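Local coordinates for aminoglycoside N(3)-acetyltransferase III (Serratia marcescens, PDB 7LAO), which catalyses acetyl transfer from acetyl-CoA to the 3-amino group of 2-deoxystreptamine aminoglycosides such as gentamicin and kanamycin, and so confers resistance to them, at residues His136-Ala141 / Glu202-Phe207; Glu70-Ala75 / Arg184-Glu189; Ala61-Ser66 / Arg83-Phe88. All blocks are in the same frame, centred on the assembly; numbering follows the deposited sequence.

Contact 1. Residues His136-Ala141 / Glu202-Phe207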
loop_
_atom_site.group_PDB
_atom_site.type_symbol
_atom_site.label_atom_id
_atom_site.label_comp_id
_atom_site.label_asym_id
_atom_site.label_seq_id
_atom_site.Cartn_x
_atom_site.Cartn_y
_atom_site.Cartn_z
ATOM N N HIS A 136 -6.026 -0.641 -13.139
ATOM C CA HIS A 136 -4.862 -0.075 -12.429
ATOM C C HIS A 136 -3.883 0.349 -13.520
ATOM O O HIS A 136 -3.033 -0.431 -13.946
ATOM C CB HIS A 136 -4.203 -0.998 -11.416
ATOM C CG HIS A 136 -3.353 -0.267 -10.407
ATOM N ND1 HIS A 136 -2.642 -0.906 -9.403
ATOM C CD2 HIS A 136 -3.109 1.064 -10.243
ATOM C CE1 HIS A 136 -1.984 -0.010 -8.693
ATOM N NE2 HIS A 136 -2.257 1.190 -9.167
ATOM N N ARG A 137 -4.041 1.584 -13.980
ATOM C CA ARG A 137 -3.364 2.073 -15.169
ATOM C C ARG A 137 -2.164 2.943 -14.834
ATOM O O ARG A 137 -2.092 3.585 -13.779
ATOM C CB ARG A 137 -4.332 2.863 -16.062
ATOM C CG ARG A 137 -5.797 2.405 -16.015
ATOM C CD ARG A 137 -6.632 3.079 -17.096
ATOM N NE ARG A 137 -8.075 2.861 -16.950
ATOM C CZ ARG A 137 -8.756 1.855 -17.504
ATOM N NH1 ARG A 137 -8.131 0.938 -18.246
ATOM N NH2 ARG A 137 -10.070 1.754 -17.307
ATOM N N LEU A 138 -1.221 2.969 -15.772
ATOM C CA LEU A 138 -0.156 3.955 -15.705
ATOM C C LEU A 138 -0.747 5.358 -15.641
ATOM O O LEU A 138 -1.647 5.695 -16.410
ATOM C CB LEU A 138 0.750 3.835 -16.916
ATOM C CG LEU A 138 1.509 2.524 -16.941
ATOM C CD1 LEU A 138 2.499 2.576 -18.061
ATOM C CD2 LEU A 138 2.186 2.286 -15.580
ATOM N N GLY A 139 -0.217 6.189 -14.732
ATOM C CA GLY A 139 -0.781 7.494 -14.468
ATOM C C GLY A 139 -1.884 7.496 -13.431
ATOM O O GLY A 139 -2.435 8.560 -13.123
ATOM N N GLN A 140 -2.248 6.337 -12.908
ATOM C CA GLN A 140 -3.257 6.212 -11.871
ATOM C C GLN A 140 -2.722 5.292 -10.798
ATOM O O GLN A 140 -3.358 4.321 -10.387
ATOM C CB GLN A 140 -4.588 5.721 -12.446
ATOM C CG GLN A 140 -5.123 6.613 -13.559
ATOM C CD GLN A 140 -6.553 6.299 -13.962
ATOM O OE1 GLN A 140 -6.925 5.133 -14.162
ATOM N NE2 GLN A 140 -7.374 7.353 -14.072
ATOM N N ALA A 141 -1.500 5.585 -10.349
ATOM C CA ALA A 141 -0.825 4.695 -9.412
ATOM C C ALA A 141 -1.548 4.639 -8.067
ATOM O O ALA A 141 -1.925 3.555 -7.590
ATOM C CB ALA A 141 0.627 5.146 -9.220
ATOM N N GLU A 202 5.813 1.576 -21.821
ATOM C CA GLU A 202 4.865 2.633 -21.882
ATOM C C GLU A 202 5.179 3.565 -20.763
ATOM O O GLU A 202 5.791 3.242 -19.767
ATOM C CB GLU A 202 3.469 2.127 -21.728
ATOM C CG GLU A 202 2.454 2.849 -22.561
ATOM C CD GLU A 202 1.164 2.084 -22.555
ATOM O OE1 GLU A 202 0.378 2.258 -21.588
ATOM O OE2 GLU A 202 0.955 1.277 -23.481
ATOM N N LEU A 203 4.689 4.713 -20.913
ATOM C CA LEU A 203 5.152 5.776 -20.096
ATOM C C LEU A 203 4.068 6.187 -19.127
ATOM O O LEU A 203 2.880 6.181 -19.470
ATOM C CB LEU A 203 5.588 6.970 -20.950
ATOM C CG LEU A 203 6.044 8.216 -20.187
ATOM C CD1 LEU A 203 7.285 7.915 -19.361
ATOM C CD2 LEU A 203 6.299 9.369 -21.146
ATOM N N ALA A 204 4.469 6.534 -17.902
ATOM C CA ALA A 204 3.566 7.111 -16.923
ATOM C C ALA A 204 3.972 8.531 -16.551
ATOM O O ALA A 204 5.156 8.891 -16.567
ATOM C CB ALA A 204 3.518 6.248 -15.652
ATOM N N GLU A 205 2.974 9.261 -16.056
ATOM C CA GLU A 205 3.095 10.619 -15.534
ATOM C C GLU A 205 2.199 10.591 -14.290
ATOM O O GLU A 205 0.993 10.384 -14.413
ATOM C CB GLU A 205 2.583 11.642 -16.545
ATOM C CG GLU A 205 2.055 12.922 -15.921
ATOM C CD GLU A 205 3.078 14.043 -15.937
ATOM O OE1 GLU A 205 2.706 15.184 -16.279
ATOM O OE2 GLU A 205 4.254 13.779 -15.607
ATOM N N ASP A 206 2.765 10.793 -13.100
ATOM C CA ASP A 206 1.966 10.691 -11.889
ATOM C C ASP A 206 2.554 11.591 -10.814
ATOM O O ASP A 206 3.642 12.148 -10.963
ATOM C CB ASP A 206 1.879 9.234 -11.408
ATOM C CG ASP A 206 0.501 8.873 -10.876
ATOM O OD1 ASP A 206 -0.101 9.733 -10.193
ATOM O OD2 ASP A 206 0.016 7.742 -11.138
ATOM N N PHE A 207 1.798 11.740 -9.729
ATOM C CA PHE A 207 2.251 12.514 -8.589
ATOM C C PHE A 207 3.464 11.837 -7.939
ATOM O O PHE A 207 3.599 10.611 -7.932
ATOM C CB PHE A 207 1.117 12.671 -7.568
ATOM C CG PHE A 207 -0.026 13.510 -8.042
ATOM C CD1 PHE A 207 0.090 14.883 -8.102
ATOM C CD2 PHE A 207 -1.224 12.921 -8.443
ATOM C CE1 PHE A 207 -0.968 15.661 -8.549
ATOM C CE2 PHE A 207 -2.277 13.691 -8.894
ATOM C CZ PHE A 207 -2.145 15.069 -8.928
HETATM O O HOH W 1 1.181 5.698 -12.681
#
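Asp206 presents the flat group on which this contact turns, a carboxylate held at each oxygen by a backbone N-H. Ala141 N meets OD2 on the syn side, 17° out of the carboxylate plane, and the bond is close to straight, with 2.8 Å from Ala141 N to Asp206 OD2 and 170° at the hydrogen. OD1 uses its anti lone pair for Phe207 N, the next amide of its own strand, which limits rotation of the group. The second flat group, the imidazole of His136, serves the loop itself: Gln140 O lies at its edge and in its plane, NE2 donates to Ala141 O over 2.9 Å, and ND1 is bonded to Ser115 OG. The same ring meets that of His117, their planes about 40° apart. Ala141 is thereby fixed at both N and O. A water donates to Asp206 OD2 as well, at 2.8 Å. In the same corner Gly139 O comes within 3.3 Å of Asp206 OD2, an approach of two acceptors that the donors to OD2 probably offset.

Backbone and apolar contacts extend the interface along the strand. Gly139 CA makes a C-H...O contact of 3.4 Å with Glu205 O. Leu138 CB rests on Ala204 CB at 3.9 Å, while its CD1 branch reaches Glu202 CB at 3.8 Å near the solvent, Glu202 being exposed.

Such a combination exemplifies a type II beta turn, Arg137 to Gln140 with glycine in its third position, docked on one strand of a two-stranded antiparallel sheet and tied there by an aspartate side chain that captures a loop amide.

Contact 2. Residues Glu70-Ala75 / Arg184-Glu189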
loop_
_atom_site.group_PDB
_atom_site.type_symbol
_atom_site.label_atom_id
_atom_site.label_comp_id
_atom_site.label_asym_id
_atom_site.label_seq_id
_atom_site.Cartn_x
_atom_site.Cartn_y
_atom_site.Cartn_z
ATOM N N GLU A 70 15.451 3.717 -12.686
ATOM C CA GLU A 70 16.189 3.568 -13.931
ATOM C C GLU A 70 15.530 4.301 -15.092
ATOM O O GLU A 70 16.190 4.547 -16.109
ATOM C CB GLU A 70 16.342 2.081 -14.261
ATOM C CG GLU A 70 17.069 1.270 -13.194
ATOM C CD GLU A 70 16.146 0.743 -12.103
ATOM O OE1 GLU A 70 15.047 1.317 -11.908
ATOM O OE2 GLU A 70 16.523 -0.251 -11.440
ATOM N N THR A 71 14.255 4.676 -14.949
ATOM C CA THR A 71 13.489 5.350 -15.990
ATOM C C THR A 71 12.918 6.679 -15.512
ATOM O O THR A 71 12.029 7.233 -16.170
ATOM C CB THR A 71 12.348 4.458 -16.497
ATOM O OG1 THR A 71 11.347 4.309 -15.484
ATOM C CG2 THR A 71 12.866 3.069 -16.897
ATOM N N LEU A 72 13.421 7.204 -14.390
ATOM C CA LEU A 72 12.754 8.283 -13.666
ATOM C C LEU A 72 13.062 9.648 -14.262
ATOM O O LEU A 72 14.226 10.057 -14.341
ATOM C CB LEU A 72 13.164 8.284 -12.194
ATOM C CG LEU A 72 12.622 9.479 -11.394
ATOM C CD1 LEU A 72 11.103 9.433 -11.298
ATOM C CD2 LEU A 72 13.256 9.584 -9.999
ATOM N N ASN A 73 11.999 10.364 -14.641
ATOM C CA ASN A 73 12.074 11.743 -15.112
ATOM C C ASN A 73 12.997 11.856 -16.322
ATOM O O ASN A 73 14.009 12.569 -16.312
ATOM C CB ASN A 73 12.515 12.681 -13.988
ATOM C CG ASN A 73 11.371 13.072 -13.084
ATOM O OD1 ASN A 73 10.249 13.279 -13.535
ATOM N ND2 ASN A 73 11.650 13.165 -11.790
ATOM N N GLY A 74 12.620 11.131 -17.371
ATOM C CA GLY A 74 13.373 11.131 -18.607
ATOM C C GLY A 74 14.843 10.850 -18.394
ATOM O O GLY A 74 15.696 11.615 -18.852
ATOM N N ALA A 75 15.153 9.779 -17.668
ATOM C CA ALA A 75 16.533 9.351 -17.515
ATOM C C ALA A 75 16.962 8.606 -18.766
ATOM O O ALA A 75 16.208 7.778 -19.285
ATOM C CB ALA A 75 16.691 8.457 -16.288
ATOM N N ARG A 184 4.063 18.028 -6.741
ATOM C CA ARG A 184 5.161 17.489 -7.538
ATOM C C ARG A 184 4.701 16.305 -8.387
ATOM O O ARG A 184 3.906 15.466 -7.942
ATOM C CB ARG A 184 6.315 17.063 -6.621
ATOM C CG ARG A 184 7.108 18.244 -6.035
ATOM C CD ARG A 184 7.887 17.845 -4.782
ATOM N NE ARG A 184 8.819 16.757 -5.044
ATOM C CZ ARG A 184 10.129 16.913 -5.219
ATOM N NH1 ARG A 184 10.671 18.123 -5.163
ATOM N NH2 ARG A 184 10.899 15.857 -5.457
ATOM N N ARG A 185 5.224 16.236 -9.608
ATOM C CA ARG A 185 4.956 15.172 -10.564
ATOM C C ARG A 185 6.267 14.501 -10.950
ATOM O O ARG A 185 7.342 15.102 -10.861
ATOM C CB ARG A 185 4.291 15.715 -11.844
ATOM C CG ARG A 185 3.172 16.702 -11.601
ATOM C CD ARG A 185 1.903 15.957 -11.302
ATOM N NE ARG A 185 1.432 15.209 -12.458
ATOM C CZ ARG A 185 0.219 14.677 -12.539
ATOM N NH1 ARG A 185 -0.616 14.798 -11.517
ATOM N NH2 ARG A 185 -0.151 14.011 -13.628
ATOM N N VAL A 186 6.160 13.252 -11.410
ATOM C CA VAL A 186 7.293 12.505 -11.940
ATOM C C VAL A 186 6.842 11.794 -13.206
ATOM O O VAL A 186 5.647 11.703 -13.502
ATOM C CB VAL A 186 7.857 11.467 -10.949
ATOM C CG1 VAL A 186 8.355 12.145 -9.677
ATOM C CG2 VAL A 186 6.802 10.425 -10.607
ATOM N N THR A 187 7.827 11.279 -13.951
ATOM C CA THR A 187 7.600 10.439 -15.120
ATOM C C THR A 187 8.546 9.252 -15.094
ATOM O O THR A 187 9.721 9.386 -14.746
ATOM C CB THR A 187 7.809 11.211 -16.423
ATOM O OG1 THR A 187 9.157 11.705 -16.500
ATOM C CG2 THR A 187 6.886 12.368 -16.427
ATOM N N TYR A 188 8.034 8.093 -15.485
ATOM C CA TYR A 188 8.870 6.911 -15.620
ATOM C C TYR A 188 8.245 6.023 -16.684
ATOM O O TYR A 188 7.224 6.372 -17.288
ATOM C CB TYR A 188 9.023 6.194 -14.276
ATOM C CG TYR A 188 7.699 5.925 -13.606
ATOM C CD1 TYR A 188 7.001 4.757 -13.864
ATOM C CD2 TYR A 188 7.139 6.852 -12.726
ATOM C CE1 TYR A 188 5.790 4.504 -13.264
ATOM C CE2 TYR A 188 5.911 6.609 -12.123
ATOM C CZ TYR A 188 5.243 5.427 -12.397
ATOM O OH TYR A 188 4.028 5.151 -11.813
ATOM N N GLU A 189 8.888 4.881 -16.937
ATOM C CA GLU A 189 8.403 3.929 -17.934
ATOM C C GLU A 189 8.314 2.532 -17.331
ATOM O O GLU A 189 9.117 2.157 -16.473
ATOM C CB GLU A 189 9.287 3.896 -19.191
ATOM C CG GLU A 189 8.902 4.939 -20.248
ATOM C CD GLU A 189 9.681 4.806 -21.564
ATOM O OE1 GLU A 189 9.941 5.850 -22.206
ATOM O OE2 GLU A 189 10.021 3.665 -21.968
#
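Thr71, Leu72 and Asn73 run beside strand 185-192 on the edge turned away from its antiparallel partner 200-207, and the pairing illustrates how an irregular loop can bind a sheet edge with side-chain atoms standing in for some peptide groups.

Three hydrogen bonds form the polar set. Glu189 N points straight at Thr71 OG1, 2.9 Å away and with 179° at the hydrogen. The same hydroxyl is bonded to Pro67 O, so it links the strand to an earlier part of its own loop. Tyr188 CB also lies close to it, 3.2 Å from Thr71 OG1. Asn73 N donates to Thr187 O; the modelled 2.5 Å from Asn73 N to Thr187 O is very short, and its exact length is doubtful. Thr187 N answers by donating to the side chain of Asn73, at 3.2 Å from its OD1, the donor standing 50° above the plane of the amide carbonyl. Asn73 therefore accepts with its side chain where a regular strand would use a backbone oxygen.

C-H...O contacts fill in between. Tyr188 CA lies 3.2 Å from Thr71 O, with 163° at the hydrogen, while Leu72 CA approaches Thr187 O, which thus receives two donors of different strength.

Apolar packing is modest. The CD1 branch of Leu72 meets Val186 CB at 3.8 Å, the two side chains crossing obliquely. The ring of Tyr188 leads off to Tyr68 and His117. At the other end, the Asn73 side chain crosses that of Val186 at about a right angle, with Asn73 ND2 4.0 Å from Val186 CG1.

Contact 3. Residues Ala61-Ser66 / Arg83-Phe88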
loop_
_atom_site.group_PDB
_atom_site.type_symbol
_atom_site.label_atom_id
_atom_site.label_comp_id
_atom_site.label_asym_id
_atom_site.label_seq_id
_atom_site.Cartn_x
_atom_site.Cartn_y
_atom_site.Cartn_z
ATOM N N ALA A 61 1.895 -4.447 -2.955
ATOM C CA ALA A 61 2.898 -5.451 -3.317
ATOM C C ALA A 61 4.031 -4.859 -4.149
ATOM O O ALA A 61 5.204 -5.183 -3.936
ATOM C CB ALA A 61 2.246 -6.604 -4.088
ATOM N N SER A 62 3.695 -4.042 -5.137
ATOM C CA SER A 62 4.708 -3.419 -6.006
ATOM C C SER A 62 5.506 -4.555 -6.664
ATOM O O SER A 62 4.948 -5.632 -6.940
ATOM C CB SER A 62 5.538 -2.411 -5.221
ATOM O OG SER A 62 6.624 -1.925 -6.013
ATOM N N TRP A 63 6.803 -4.383 -6.894
ATOM C CA TRP A 63 7.552 -5.350 -7.689
ATOM C C TRP A 63 9.026 -5.259 -7.315
ATOM O O TRP A 63 9.577 -4.156 -7.262
ATOM C CB TRP A 63 7.333 -5.043 -9.182
ATOM C CG TRP A 63 7.940 -6.016 -10.196
ATOM C CD1 TRP A 63 8.327 -7.302 -9.984
ATOM C CD2 TRP A 63 8.225 -5.727 -11.569
ATOM N NE1 TRP A 63 8.827 -7.854 -11.158
ATOM C CE2 TRP A 63 8.773 -6.902 -12.145
ATOM C CE3 TRP A 63 8.059 -4.593 -12.376
ATOM C CZ2 TRP A 63 9.165 -6.967 -13.476
ATOM C CZ3 TRP A 63 8.439 -4.661 -13.703
ATOM C CH2 TRP A 63 8.990 -5.842 -14.242
ATOM N N ASP A 64 9.673 -6.414 -7.108
ATOM C CA ASP A 64 11.084 -6.430 -6.743
ATOM C C ASP A 64 12.022 -6.110 -7.907
ATOM O O ASP A 64 13.226 -5.960 -7.670
ATOM C CB ASP A 64 11.452 -7.790 -6.107
ATOM C CG ASP A 64 11.328 -8.976 -7.077
ATOM O OD1 ASP A 64 12.128 -9.918 -6.942
ATOM O OD2 ASP A 64 10.452 -8.977 -7.974
ATOM N N ARG A 65 11.513 -5.980 -9.146
ATOM C CA ARG A 65 12.322 -5.607 -10.309
ATOM C C ARG A 65 11.689 -4.441 -11.075
ATOM O O ARG A 65 11.732 -4.379 -12.310
ATOM C CB ARG A 65 12.534 -6.803 -11.246
ATOM C CG ARG A 65 13.354 -7.947 -10.651
ATOM C CD ARG A 65 14.768 -7.517 -10.288
ATOM N NE ARG A 65 15.245 -6.461 -11.176
ATOM C CZ ARG A 65 16.070 -5.481 -10.816
ATOM N NH1 ARG A 65 16.538 -5.416 -9.573
ATOM N NH2 ARG A 65 16.428 -4.567 -11.708
ATOM N N SER A 66 11.093 -3.507 -10.370
ATOM C CA SER A 66 10.503 -2.367 -11.049
ATOM C C SER A 66 11.610 -1.438 -11.548
ATOM O O SER A 66 12.589 -1.222 -10.837
ATOM C CB SER A 66 9.563 -1.632 -10.109
ATOM O OG SER A 66 9.335 -0.304 -10.526
ATOM N N ARG A 83 17.145 -4.502 -23.036
ATOM C CA ARG A 83 15.729 -4.736 -22.774
ATOM C C ARG A 83 15.412 -6.170 -22.395
ATOM O O ARG A 83 14.290 -6.634 -22.614
ATOM C CB ARG A 83 14.860 -4.300 -23.953
ATOM C CG ARG A 83 13.691 -3.445 -23.495
ATOM C CD ARG A 83 14.228 -2.056 -23.152
ATOM N NE ARG A 83 13.275 -1.185 -22.474
ATOM C CZ ARG A 83 13.264 0.140 -22.605
ATOM N NH1 ARG A 83 14.145 0.731 -23.392
ATOM N NH2 ARG A 83 12.370 0.879 -21.962
ATOM N N ARG A 84 16.346 -6.899 -21.792
ATOM C CA ARG A 84 15.949 -8.165 -21.195
ATOM C C ARG A 84 15.506 -7.999 -19.748
ATOM O O ARG A 84 15.635 -8.927 -18.933
ATOM C CB ARG A 84 17.060 -9.191 -21.306
ATOM C CG ARG A 84 16.500 -10.593 -21.209
ATOM C CD ARG A 84 16.534 -11.233 -22.580
ATOM N NE ARG A 84 17.900 -11.254 -23.074
ATOM C CZ ARG A 84 18.265 -10.843 -24.283
ATOM N NH1 ARG A 84 17.351 -10.387 -25.133
ATOM N NH2 ARG A 84 19.540 -10.896 -24.641
ATOM N N TRP A 85 14.995 -6.826 -19.413
ATOM C CA TRP A 85 14.322 -6.647 -18.144
ATOM C C TRP A 85 13.202 -7.673 -18.011
ATOM O O TRP A 85 12.392 -7.814 -18.934
ATOM C CB TRP A 85 13.752 -5.238 -18.037
ATOM C CG TRP A 85 13.606 -4.796 -16.629
ATOM C CD1 TRP A 85 12.621 -5.156 -15.754
ATOM C CD2 TRP A 85 14.474 -3.911 -15.915
ATOM N NE1 TRP A 85 12.820 -4.542 -14.535
ATOM C CE2 TRP A 85 13.955 -3.776 -14.608
ATOM C CE3 TRP A 85 15.637 -3.216 -16.252
ATOM C CZ2 TRP A 85 14.563 -2.977 -13.643
ATOM C CZ3 TRP A 85 16.239 -2.425 -15.291
ATOM C CH2 TRP A 85 15.702 -2.312 -14.002
ATOM N N PRO A 86 13.124 -8.401 -16.899
ATOM C CA PRO A 86 12.086 -9.432 -16.740
ATOM C C PRO A 86 10.694 -8.841 -16.861
ATOM O O PRO A 86 10.419 -7.759 -16.322
ATOM C CB PRO A 86 12.335 -9.978 -15.324
ATOM C CG PRO A 86 13.171 -8.952 -14.657
ATOM C CD PRO A 86 14.013 -8.341 -15.729
ATOM N N PRO A 87 9.796 -9.511 -17.579
ATOM C CA PRO A 87 8.426 -9.009 -17.693
ATOM C C PRO A 87 7.685 -9.120 -16.373
ATOM O O PRO A 87 7.947 -10.001 -15.547
ATOM C CB PRO A 87 7.800 -9.911 -18.765
ATOM C CG PRO A 87 8.977 -10.538 -19.498
ATOM C CD PRO A 87 10.040 -10.677 -18.449
ATOM N N PHE A 88 6.764 -8.191 -16.165
ATOM C CA PHE A 88 5.976 -8.195 -14.940
ATOM C C PHE A 88 4.849 -9.197 -15.114
ATOM O O PHE A 88 3.887 -8.950 -15.846
ATOM C CB PHE A 88 5.438 -6.810 -14.629
ATOM C CG PHE A 88 4.548 -6.779 -13.432
ATOM C CD1 PHE A 88 5.063 -6.991 -12.171
ATOM C CD2 PHE A 88 3.187 -6.562 -13.573
ATOM C CE1 PHE A 88 4.238 -6.963 -11.068
ATOM C CE2 PHE A 88 2.365 -6.530 -12.468
ATOM C CZ PHE A 88 2.886 -6.738 -11.227
#
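Trp63 and Phe88 overlap while running opposite ways, each with its CG anti to the backbone N (chi1 -175° in Trp63, 176° in Phe88). Phe88 CD1 sits over the centre of the indole, 3.5 Å from Trp63 CD2, and Phe88 CB lies over the six-membered ring in a CH-pi contact; the edge of Phe88 faces the five-membered ring of Trp63 with the planes 62° apart. The opposite face of Trp63 carries Arg65 O and Ser66 N, both displaced toward the rim. Pro86 O comes up at the indole edge, 3.2 Å from Trp63 CH2, and is buried with no polar partner in the model. The edge of Trp85 is turned toward the face of Trp63 in an offset pair, with 5.7 Å between the centroids of the six-membered ring of Trp63 and the five-membered ring of Trp85. Trp85 NE1 donates to Arg65 O, at a very short, doubtful separation. Bends at chi2 and chi3 fold the Arg65 chain, which crosses Trp85 at about a right angle, NH2 lying 3.1 Å from Trp85 CZ2.

This aromatic cluster joins two parts of the connection between strand 56-60 and helix 102-108. Trp63 also touches Met190 and Pro191 of strand 185-192.

Overall arrangement
All three contacts lie 16 to 20 Å from the chain centre, outside the large mixed sheet. None is a true core contact: each mixes buried residues (Asp206 and Ala141; Thr71 and Tyr188; Trp63) with exposed ones (Glu202; Asn73; Arg65). Contacts 1 and 2 share the small antiparallel sheet, whose neighbouring strands 200-207 and 185-192 each receive a different loop. A carboxylate catches a turn amide in contact 1; in contact 2 one backbone bond is supplemented by threonine and asparagine side chains. Contact 3 joins loop to loop through aromatic rings and touches contact 2 where Glu70 packs on Trp85. Bound buffer, probably from the crystallisation liquor, lies within about 5 Å of a side chain in each contact, which may mark a pocket.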